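Local coordinates for electron transfer flavoprotein, beta subunit (Thermotoga maritima, PDB 7KOE) that probably carries electrons as the FAD-binding beta subunit of an electron transfer flavoprotein, at residues K170-V175 / L187-V192. Residues are numbered along the deposited sequence; the frame is centred on the assembly and turned at random.
Sequences KEMVIV and LKLPAV
Glu171 and Met172 pair antiparallel with Lys188 and Leu187, Met172 and Leu187 forming a hydrogen-bonded pair and Glu171 and Lys188 the non-hydrogen-bonded pair beside it. Met172 N donates to Leu187 O (3.0 Å), the return bond from Leu187 N to Met172 O is weak, and Leu189 N reaches Lys170 O at 2.8 Å, approaching from above the carbonyl plane. These bonds join the open ends of the beta hairpin formed by strands 171-177 and 181-188, just before a cis peptide at Pro190 leads the chain into strand 191-195. On one face Met172 and Leu187 lie side by side, and both also touch Leu193. Met172 bends at chi3 (79°), so that its CE meets Leu187 CD1 at 4.1 Å and Leu189 CD2 at 3.9 Å. Leu189 crosses Lys170 at about a right angle, its CD1 3.6 Å from Lys170 CD, while Lys170 NZ continues to a salt bridge with Asp127. An alanine in place of Leu189 would lose both methyl contacts and would probably leave Met172 CE and the Lys170 chain less firmly packed. On the other face Glu171 CB lies 4.2 Å from Lys188 CD, but their opposite charges stay apart, Glu171 OE1 being 5.7 Å from Lys188 NZ.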
loop_
_atom_site.group_PDB
_atom_site.type_symbol
_atom_site.label_atom_id
_atom_site.label_comp_id
_atom_site.label_asym_id
_atom_site.label_seq_id
_atom_site.Cartn_x
_atom_site.Cartn_y
_atom_site.Cartn_z
ATOM N N LYS A 170 -66.803 -0.347 -15.258
ATOM C CA LYS A 170 -65.377 -0.129 -15.627
ATOM C C LYS A 170 -64.966 1.290 -15.219
ATOM O O LYS A 170 -64.355 1.990 -16.044
ATOM C CB LYS A 170 -65.159 -0.368 -17.125
ATOM C CG LYS A 170 -63.928 -1.193 -17.483
ATOM C CD LYS A 170 -63.467 -2.103 -16.363
ATOM C CE LYS A 170 -64.273 -3.380 -16.264
ATOM N NZ LYS A 170 -63.402 -4.574 -16.152
ATOM N N GLU A 171 -65.306 1.687 -13.990
ATOM C CA GLU A 171 -64.965 3.035 -13.465
ATOM C C GLU A 171 -64.915 2.948 -11.938
ATOM O O GLU A 171 -65.840 2.353 -11.358
ATOM C CB GLU A 171 -65.991 4.069 -13.931
ATOM C CG GLU A 171 -67.369 3.874 -13.328
ATOM C CD GLU A 171 -68.464 4.674 -14.014
ATOM O OE1 GLU A 171 -68.134 5.469 -14.916
ATOM O OE2 GLU A 171 -69.642 4.499 -13.646
ATOM N N MET A 172 -63.879 3.519 -11.319
ATOM C CA MET A 172 -63.750 3.433 -9.841
ATOM C C MET A 172 -63.444 4.808 -9.239
ATOM O O MET A 172 -62.848 5.648 -9.933
ATOM C CB MET A 172 -62.655 2.439 -9.447
ATOM C CG MET A 172 -61.633 3.010 -8.489
ATOM S SD MET A 172 -60.015 2.234 -8.703
ATOM C CE MET A 172 -59.423 3.115 -10.146
ATOM N N VAL A 173 -63.842 4.986 -7.977
ATOM C CA VAL A 173 -63.678 6.203 -7.192
ATOM C C VAL A 173 -62.485 6.036 -6.263
ATOM O O VAL A 173 -62.467 5.147 -5.404
ATOM C CB VAL A 173 -64.951 6.559 -6.412
ATOM C CG1 VAL A 173 -64.663 7.632 -5.381
ATOM C CG2 VAL A 173 -65.996 7.070 -7.368
ATOM N N ILE A 174 -61.490 6.894 -6.449
ATOM C CA ILE A 174 -60.328 6.962 -5.585
ATOM C C ILE A 174 -60.438 8.234 -4.758
ATOM O O ILE A 174 -61.352 9.032 -4.932
ATOM C CB ILE A 174 -59.021 6.940 -6.390
ATOM C CG1 ILE A 174 -58.859 8.259 -7.141
ATOM C CG2 ILE A 174 -59.045 5.800 -7.371
ATOM C CD1 ILE A 174 -57.446 8.585 -7.512
ATOM N N VAL A 175 -59.506 8.408 -3.824
ATOM C CA VAL A 175 -59.369 9.652 -3.066
ATOM C C VAL A 175 -57.915 10.086 -3.228
ATOM O O VAL A 175 -57.028 9.645 -2.493
ATOM C CB VAL A 175 -59.751 9.498 -1.589
ATOM C CG1 VAL A 175 -59.593 10.804 -0.860
ATOM C CG2 VAL A 175 -61.183 9.043 -1.456
ATOM N N LEU A 187 -62.538 7.885 -11.513
ATOM C CA LEU A 187 -61.671 7.463 -12.599
ATOM C C LEU A 187 -62.417 6.540 -13.547
ATOM O O LEU A 187 -63.308 5.792 -13.147
ATOM C CB LEU A 187 -60.441 6.748 -12.058
ATOM C CG LEU A 187 -59.284 7.611 -11.580
ATOM C CD1 LEU A 187 -58.091 6.732 -11.493
ATOM C CD2 LEU A 187 -59.014 8.744 -12.534
ATOM N N LYS A 188 -62.039 6.591 -14.816
ATOM C CA LYS A 188 -62.621 5.743 -15.844
ATOM C C LYS A 188 -61.606 4.674 -16.215
ATOM O O LYS A 188 -60.515 4.996 -16.696
ATOM C CB LYS A 188 -63.019 6.562 -17.071
ATOM C CG LYS A 188 -63.626 5.741 -18.194
ATOM C CD LYS A 188 -64.981 5.182 -17.803
ATOM C CE LYS A 188 -65.544 4.295 -18.896
ATOM N NZ LYS A 188 -65.819 5.059 -20.143
ATOM N N LEU A 189 -61.958 3.414 -15.977
ATOM C CA LEU A 189 -61.073 2.322 -16.348
ATOM C C LEU A 189 -61.043 2.176 -17.869
ATOM O O LEU A 189 -62.081 2.301 -18.523
ATOM C CB LEU A 189 -61.522 1.013 -15.702
ATOM C CG LEU A 189 -61.481 0.934 -14.174
ATOM C CD1 LEU A 189 -61.589 -0.512 -13.726
ATOM C CD2 LEU A 189 -60.227 1.578 -13.605
ATOM N N PRO A 190 -59.871 1.908 -18.467
ATOM C CA PRO A 190 -58.549 1.609 -17.904
ATOM C C PRO A 190 -57.810 2.809 -17.332
ATOM O O PRO A 190 -57.682 3.830 -17.998
ATOM C CB PRO A 190 -57.781 1.054 -19.105
ATOM C CG PRO A 190 -58.798 0.815 -20.168
ATOM C CD PRO A 190 -59.846 1.825 -19.932
ATOM N N ALA A 191 -57.335 2.670 -16.098
ATOM C CA ALA A 191 -56.687 3.750 -15.377
ATOM C C ALA A 191 -55.313 3.305 -14.908
ATOM O O ALA A 191 -55.004 2.116 -14.864
ATOM C CB ALA A 191 -57.520 4.198 -14.176
ATOM N N VAL A 192 -54.486 4.281 -14.559
ATOM C CA VAL A 192 -53.164 4.032 -14.004
ATOM C C VAL A 192 -53.148 4.670 -12.624
ATOM O O VAL A 192 -53.052 5.895 -12.493
ATOM C CB VAL A 192 -52.043 4.581 -14.890
ATOM C CG1 VAL A 192 -50.696 4.431 -14.207
ATOM C CG2 VAL A 192 -52.035 3.859 -16.213
#